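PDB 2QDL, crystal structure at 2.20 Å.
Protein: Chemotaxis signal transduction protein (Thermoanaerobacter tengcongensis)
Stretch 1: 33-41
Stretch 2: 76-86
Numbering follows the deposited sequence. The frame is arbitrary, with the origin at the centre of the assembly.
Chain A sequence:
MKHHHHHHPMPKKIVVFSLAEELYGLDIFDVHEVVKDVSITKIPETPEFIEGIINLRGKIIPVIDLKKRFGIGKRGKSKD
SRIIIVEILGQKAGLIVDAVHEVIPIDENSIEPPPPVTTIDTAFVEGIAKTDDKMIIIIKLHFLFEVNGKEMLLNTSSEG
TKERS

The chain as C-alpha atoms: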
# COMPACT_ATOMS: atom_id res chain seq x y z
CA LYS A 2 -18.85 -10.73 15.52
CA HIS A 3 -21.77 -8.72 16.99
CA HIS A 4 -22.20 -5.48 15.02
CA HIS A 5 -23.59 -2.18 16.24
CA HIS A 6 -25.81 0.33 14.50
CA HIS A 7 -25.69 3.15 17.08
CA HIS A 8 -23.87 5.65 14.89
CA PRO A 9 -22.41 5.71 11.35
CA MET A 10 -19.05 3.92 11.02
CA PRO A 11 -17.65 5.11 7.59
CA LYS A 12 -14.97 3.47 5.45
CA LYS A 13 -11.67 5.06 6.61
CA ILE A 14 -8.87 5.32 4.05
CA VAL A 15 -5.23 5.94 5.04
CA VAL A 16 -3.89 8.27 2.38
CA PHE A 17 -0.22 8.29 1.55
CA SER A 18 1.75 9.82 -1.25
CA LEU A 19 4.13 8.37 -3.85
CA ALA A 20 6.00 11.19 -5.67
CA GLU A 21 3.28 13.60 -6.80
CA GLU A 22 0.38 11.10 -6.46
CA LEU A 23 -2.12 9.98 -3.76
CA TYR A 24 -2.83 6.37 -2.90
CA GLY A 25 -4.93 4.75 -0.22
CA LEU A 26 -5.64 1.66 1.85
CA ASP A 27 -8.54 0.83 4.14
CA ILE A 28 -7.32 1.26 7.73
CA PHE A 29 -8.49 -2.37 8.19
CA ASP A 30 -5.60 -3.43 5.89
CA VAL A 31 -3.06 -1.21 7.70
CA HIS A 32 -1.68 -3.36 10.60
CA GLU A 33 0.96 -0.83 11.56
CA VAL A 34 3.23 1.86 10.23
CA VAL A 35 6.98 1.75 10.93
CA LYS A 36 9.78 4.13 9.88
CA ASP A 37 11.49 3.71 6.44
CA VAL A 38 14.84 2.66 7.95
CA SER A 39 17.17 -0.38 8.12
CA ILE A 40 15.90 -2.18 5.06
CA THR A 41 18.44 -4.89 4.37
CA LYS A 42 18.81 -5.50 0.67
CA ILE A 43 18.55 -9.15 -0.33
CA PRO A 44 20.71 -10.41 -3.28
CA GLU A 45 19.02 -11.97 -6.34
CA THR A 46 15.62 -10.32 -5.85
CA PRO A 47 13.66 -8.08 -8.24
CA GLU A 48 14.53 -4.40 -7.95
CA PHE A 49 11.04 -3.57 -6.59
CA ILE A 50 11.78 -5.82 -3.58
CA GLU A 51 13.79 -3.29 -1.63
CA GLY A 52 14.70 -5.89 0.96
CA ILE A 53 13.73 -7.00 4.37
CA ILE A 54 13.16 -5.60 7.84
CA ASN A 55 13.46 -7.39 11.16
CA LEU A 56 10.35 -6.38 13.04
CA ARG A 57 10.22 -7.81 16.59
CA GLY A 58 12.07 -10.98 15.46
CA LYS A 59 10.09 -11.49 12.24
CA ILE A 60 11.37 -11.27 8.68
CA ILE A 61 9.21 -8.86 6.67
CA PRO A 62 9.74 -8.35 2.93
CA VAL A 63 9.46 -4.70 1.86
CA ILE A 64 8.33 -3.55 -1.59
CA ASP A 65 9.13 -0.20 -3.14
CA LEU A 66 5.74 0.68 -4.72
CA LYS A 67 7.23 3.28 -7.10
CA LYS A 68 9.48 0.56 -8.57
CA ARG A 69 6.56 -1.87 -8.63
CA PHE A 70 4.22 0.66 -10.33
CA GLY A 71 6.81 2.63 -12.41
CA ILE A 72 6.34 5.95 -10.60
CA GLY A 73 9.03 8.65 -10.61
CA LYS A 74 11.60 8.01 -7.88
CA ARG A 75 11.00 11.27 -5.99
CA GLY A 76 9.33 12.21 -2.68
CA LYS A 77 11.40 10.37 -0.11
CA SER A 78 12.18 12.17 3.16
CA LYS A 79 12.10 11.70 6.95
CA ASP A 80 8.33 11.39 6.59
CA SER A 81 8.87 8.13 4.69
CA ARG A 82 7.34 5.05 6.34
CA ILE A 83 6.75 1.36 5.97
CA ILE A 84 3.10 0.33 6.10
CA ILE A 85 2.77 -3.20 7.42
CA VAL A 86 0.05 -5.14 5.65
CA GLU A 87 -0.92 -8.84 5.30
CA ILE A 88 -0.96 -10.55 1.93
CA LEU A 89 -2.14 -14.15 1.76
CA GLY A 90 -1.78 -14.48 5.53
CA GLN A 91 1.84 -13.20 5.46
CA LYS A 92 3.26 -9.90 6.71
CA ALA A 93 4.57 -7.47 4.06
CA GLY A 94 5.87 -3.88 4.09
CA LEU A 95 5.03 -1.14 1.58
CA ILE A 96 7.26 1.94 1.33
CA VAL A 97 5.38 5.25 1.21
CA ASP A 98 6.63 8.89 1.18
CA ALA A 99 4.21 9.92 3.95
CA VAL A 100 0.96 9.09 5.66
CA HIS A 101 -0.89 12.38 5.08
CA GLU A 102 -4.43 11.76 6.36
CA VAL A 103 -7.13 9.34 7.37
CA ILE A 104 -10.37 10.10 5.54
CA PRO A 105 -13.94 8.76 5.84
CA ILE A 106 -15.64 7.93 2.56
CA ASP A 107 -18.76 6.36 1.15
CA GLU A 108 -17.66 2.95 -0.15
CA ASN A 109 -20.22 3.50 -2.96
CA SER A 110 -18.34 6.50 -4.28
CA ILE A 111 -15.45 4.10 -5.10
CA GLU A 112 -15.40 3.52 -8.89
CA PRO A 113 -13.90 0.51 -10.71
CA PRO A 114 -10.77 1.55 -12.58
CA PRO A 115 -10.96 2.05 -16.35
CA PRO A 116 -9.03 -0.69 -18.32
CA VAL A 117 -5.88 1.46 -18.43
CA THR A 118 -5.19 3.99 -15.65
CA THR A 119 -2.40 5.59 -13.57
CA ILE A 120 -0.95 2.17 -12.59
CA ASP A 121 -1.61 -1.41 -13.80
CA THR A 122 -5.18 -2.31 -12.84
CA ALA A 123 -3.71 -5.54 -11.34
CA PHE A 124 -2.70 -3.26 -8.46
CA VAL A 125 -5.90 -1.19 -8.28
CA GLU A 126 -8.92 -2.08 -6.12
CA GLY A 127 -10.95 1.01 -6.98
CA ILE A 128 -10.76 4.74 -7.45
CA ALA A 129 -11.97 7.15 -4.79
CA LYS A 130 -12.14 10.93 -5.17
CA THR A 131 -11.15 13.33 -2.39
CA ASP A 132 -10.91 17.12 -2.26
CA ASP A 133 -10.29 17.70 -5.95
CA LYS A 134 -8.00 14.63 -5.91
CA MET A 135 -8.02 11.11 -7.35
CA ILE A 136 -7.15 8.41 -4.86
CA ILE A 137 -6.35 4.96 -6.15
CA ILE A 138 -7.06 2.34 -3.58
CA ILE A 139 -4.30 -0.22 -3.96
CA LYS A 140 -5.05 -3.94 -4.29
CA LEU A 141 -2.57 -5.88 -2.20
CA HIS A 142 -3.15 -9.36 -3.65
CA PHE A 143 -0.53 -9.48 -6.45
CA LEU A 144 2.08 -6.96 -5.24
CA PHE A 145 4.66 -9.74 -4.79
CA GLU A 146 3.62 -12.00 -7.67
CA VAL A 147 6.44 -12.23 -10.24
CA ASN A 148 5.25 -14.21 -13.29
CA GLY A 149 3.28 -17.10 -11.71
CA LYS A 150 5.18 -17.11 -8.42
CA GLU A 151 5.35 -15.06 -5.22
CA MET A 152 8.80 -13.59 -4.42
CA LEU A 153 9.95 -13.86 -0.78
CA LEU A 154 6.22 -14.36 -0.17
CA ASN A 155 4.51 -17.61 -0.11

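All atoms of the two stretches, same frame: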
# COMPACT_ATOMS: atom_id res chain seq x y z
N GLU A 33 0.14 -1.80 10.88
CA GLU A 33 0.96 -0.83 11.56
C GLU A 33 1.77 -0.03 10.54
O GLU A 33 1.75 -0.33 9.35
CB GLU A 33 1.85 -1.48 12.67
CG GLU A 33 2.99 -2.31 12.26
CD GLU A 33 3.62 -3.10 13.42
OE1 GLU A 33 3.24 -4.27 13.59
OE2 GLU A 33 4.48 -2.57 14.15
N VAL A 34 2.42 1.01 11.04
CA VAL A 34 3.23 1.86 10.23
C VAL A 34 4.55 2.04 10.97
O VAL A 34 4.57 2.56 12.09
CB VAL A 34 2.58 3.25 10.05
CG1 VAL A 34 3.44 4.10 9.13
CG2 VAL A 34 1.14 3.15 9.51
N VAL A 35 5.63 1.61 10.34
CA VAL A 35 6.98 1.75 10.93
C VAL A 35 7.80 2.75 10.12
O VAL A 35 7.47 3.03 8.98
CB VAL A 35 7.72 0.36 11.05
CG1 VAL A 35 6.89 -0.65 11.89
CG2 VAL A 35 8.00 -0.23 9.73
N LYS A 36 8.86 3.29 10.69
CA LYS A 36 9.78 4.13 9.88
C LYS A 36 10.55 3.42 8.72
O LYS A 36 10.92 2.23 8.83
CB LYS A 36 10.72 4.89 10.78
CG LYS A 36 9.95 5.89 11.62
CD LYS A 36 10.89 6.65 12.54
CE LYS A 36 10.16 7.62 13.42
NZ LYS A 36 10.98 7.76 14.67
N ASP A 37 10.77 4.18 7.63
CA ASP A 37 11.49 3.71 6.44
C ASP A 37 13.00 3.71 6.72
O ASP A 37 13.74 4.53 6.17
CB ASP A 37 11.17 4.59 5.22
CG ASP A 37 11.92 4.17 3.93
OD1 ASP A 37 12.70 3.21 3.98
OD2 ASP A 37 11.73 4.80 2.86
N VAL A 38 13.43 2.79 7.58
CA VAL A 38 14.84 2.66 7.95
C VAL A 38 15.26 1.19 8.18
O VAL A 38 14.43 0.31 8.53
CB VAL A 38 15.25 3.57 9.17
CG1 VAL A 38 16.65 3.25 9.65
CG2 VAL A 38 15.20 5.04 8.79
N SER A 39 16.56 0.95 7.96
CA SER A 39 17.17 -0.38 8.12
C SER A 39 16.46 -1.46 7.31
O SER A 39 16.08 -2.52 7.82
CB SER A 39 17.31 -0.75 9.60
OG SER A 39 18.57 -0.27 10.10
N ILE A 40 16.28 -1.16 6.03
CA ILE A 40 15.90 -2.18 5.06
C ILE A 40 17.21 -2.84 4.63
O ILE A 40 18.16 -2.16 4.25
CB ILE A 40 15.08 -1.62 3.86
CG1 ILE A 40 13.82 -0.92 4.38
CG2 ILE A 40 14.67 -2.75 2.91
CD1 ILE A 40 13.07 -0.21 3.32
N THR A 41 17.27 -4.16 4.78
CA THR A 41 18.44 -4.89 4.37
C THR A 41 18.15 -5.46 3.00
O THR A 41 17.22 -6.25 2.82
CB THR A 41 18.83 -6.01 5.37
OG1 THR A 41 18.91 -5.46 6.69
CG2 THR A 41 20.18 -6.63 5.00
N GLY A 76 10.31 11.98 -3.76
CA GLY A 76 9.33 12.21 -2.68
C GLY A 76 9.80 11.68 -1.34
O GLY A 76 9.19 11.94 -0.32
N LYS A 77 10.90 10.94 -1.35
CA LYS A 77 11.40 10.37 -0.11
C LYS A 77 11.95 11.44 0.83
O LYS A 77 12.67 12.34 0.39
CB LYS A 77 12.51 9.33 -0.35
CG LYS A 77 12.80 8.59 0.94
CD LYS A 77 14.12 7.96 1.03
CE LYS A 77 14.27 7.46 2.45
NZ LYS A 77 15.62 7.03 2.74
N SER A 78 11.65 11.30 2.11
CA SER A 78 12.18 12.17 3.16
C SER A 78 12.08 11.45 4.53
O SER A 78 11.83 10.25 4.60
CB SER A 78 11.38 13.47 3.21
OG SER A 78 10.12 13.24 3.86
N LYS A 79 12.28 12.21 5.60
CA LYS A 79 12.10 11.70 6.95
C LYS A 79 10.68 11.28 7.24
O LYS A 79 10.45 10.51 8.17
CB LYS A 79 12.55 12.75 7.98
CG LYS A 79 13.87 12.40 8.64
CD LYS A 79 14.22 13.30 9.83
CE LYS A 79 15.11 14.49 9.41
NZ LYS A 79 15.29 15.46 10.57
N ASP A 80 9.72 11.81 6.48
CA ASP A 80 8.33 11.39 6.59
C ASP A 80 8.05 10.01 5.99
O ASP A 80 6.94 9.46 6.17
CB ASP A 80 7.39 12.43 5.96
CG ASP A 80 7.49 13.79 6.64
OD1 ASP A 80 7.47 13.85 7.88
OD2 ASP A 80 7.59 14.81 5.93
N SER A 81 9.04 9.46 5.28
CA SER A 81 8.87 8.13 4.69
C SER A 81 8.57 7.09 5.78
O SER A 81 9.08 7.18 6.89
CB SER A 81 10.10 7.71 3.85
OG SER A 81 10.12 8.41 2.62
N ARG A 82 7.72 6.13 5.43
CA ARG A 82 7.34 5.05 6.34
C ARG A 82 7.23 3.71 5.63
O ARG A 82 7.26 3.61 4.40
CB ARG A 82 5.97 5.37 6.96
CG ARG A 82 5.93 6.62 7.81
CD ARG A 82 6.65 6.38 9.12
NE ARG A 82 6.47 7.49 10.04
CZ ARG A 82 7.24 8.57 10.11
NH1 ARG A 82 8.27 8.72 9.29
NH2 ARG A 82 6.96 9.51 11.00
N ILE A 83 7.06 2.68 6.45
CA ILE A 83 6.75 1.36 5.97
C ILE A 83 5.43 0.92 6.57
O ILE A 83 5.34 0.67 7.78
CB ILE A 83 7.85 0.29 6.31
CG1 ILE A 83 9.21 0.69 5.69
CG2 ILE A 83 7.37 -1.09 5.84
CD1 ILE A 83 10.42 -0.10 6.26
N ILE A 84 4.43 0.82 5.71
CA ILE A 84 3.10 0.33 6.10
C ILE A 84 3.11 -1.18 6.10
O ILE A 84 3.36 -1.81 5.06
CB ILE A 84 2.00 0.82 5.15
CG1 ILE A 84 2.04 2.37 5.05
CG2 ILE A 84 0.65 0.31 5.59
CD1 ILE A 84 1.03 2.94 4.09
N ILE A 85 2.85 -1.75 7.27
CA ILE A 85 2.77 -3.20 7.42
C ILE A 85 1.37 -3.67 7.07
O ILE A 85 0.37 -3.23 7.67
CB ILE A 85 3.19 -3.69 8.81
CG1 ILE A 85 4.52 -3.06 9.25
CG2 ILE A 85 3.17 -5.25 8.92
CD1 ILE A 85 5.70 -3.33 8.35
N VAL A 86 1.31 -4.55 6.09
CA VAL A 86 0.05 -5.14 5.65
C VAL A 86 0.16 -6.69 5.74
O VAL A 86 1.17 -7.24 6.18
CB VAL A 86 -0.32 -4.65 4.19
CG1 VAL A 86 -0.37 -3.11 4.11
CG2 VAL A 86 0.65 -5.22 3.15
O HOH W 1 11.72 7.02 8.00

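Antiparallel strands pair through their backbones, but side-chain rotamers decide how well the faces fill, and strands 33-36 and 82-86 illustrate both. V35 lies in a hydrogen-bonded pair with I83: V35 N donates to I83 O (2.7 Å) and I83 N to V35 O (2.6 Å), both nearly straight. Two residues along, at the next hydrogen-bonded pair, I85 N donates to E33 O (2.7 Å).

E33, V35, I83 and I85 share one face. There V35, with chi1 at m, brings CG2 to 3.5 Å from I83 CB and 4.1 Å from I85 CD1, a fit that suits a compact branched residue packing against two isoleucines of the neighbouring strand. The contact buries 638 Å² in all, and I83, itself buried, has the most area covered (96 Å²). In the extended mt rotamer, it reaches past the strand end, its CD1 meeting I40 CD1 at 4.0 Å. I85 instead adopts mm, and its CG1 lies 3.5 Å from E33 CG; E33 thus contributes methylene to the contact while its carboxylate is satisfied elsewhere in the structure.

At the last pair of the ladder, K36 with R82, the arginine folds back (chi1 and chi2 both m), so that R82 NH1 donates to K79 O and S81 O, each at 3.0 Å, with K36 CG over one guanidinium face. Where the strand ends, a water bridges D37 N (3.0 Å, weak) and S81 O (2.9 Å).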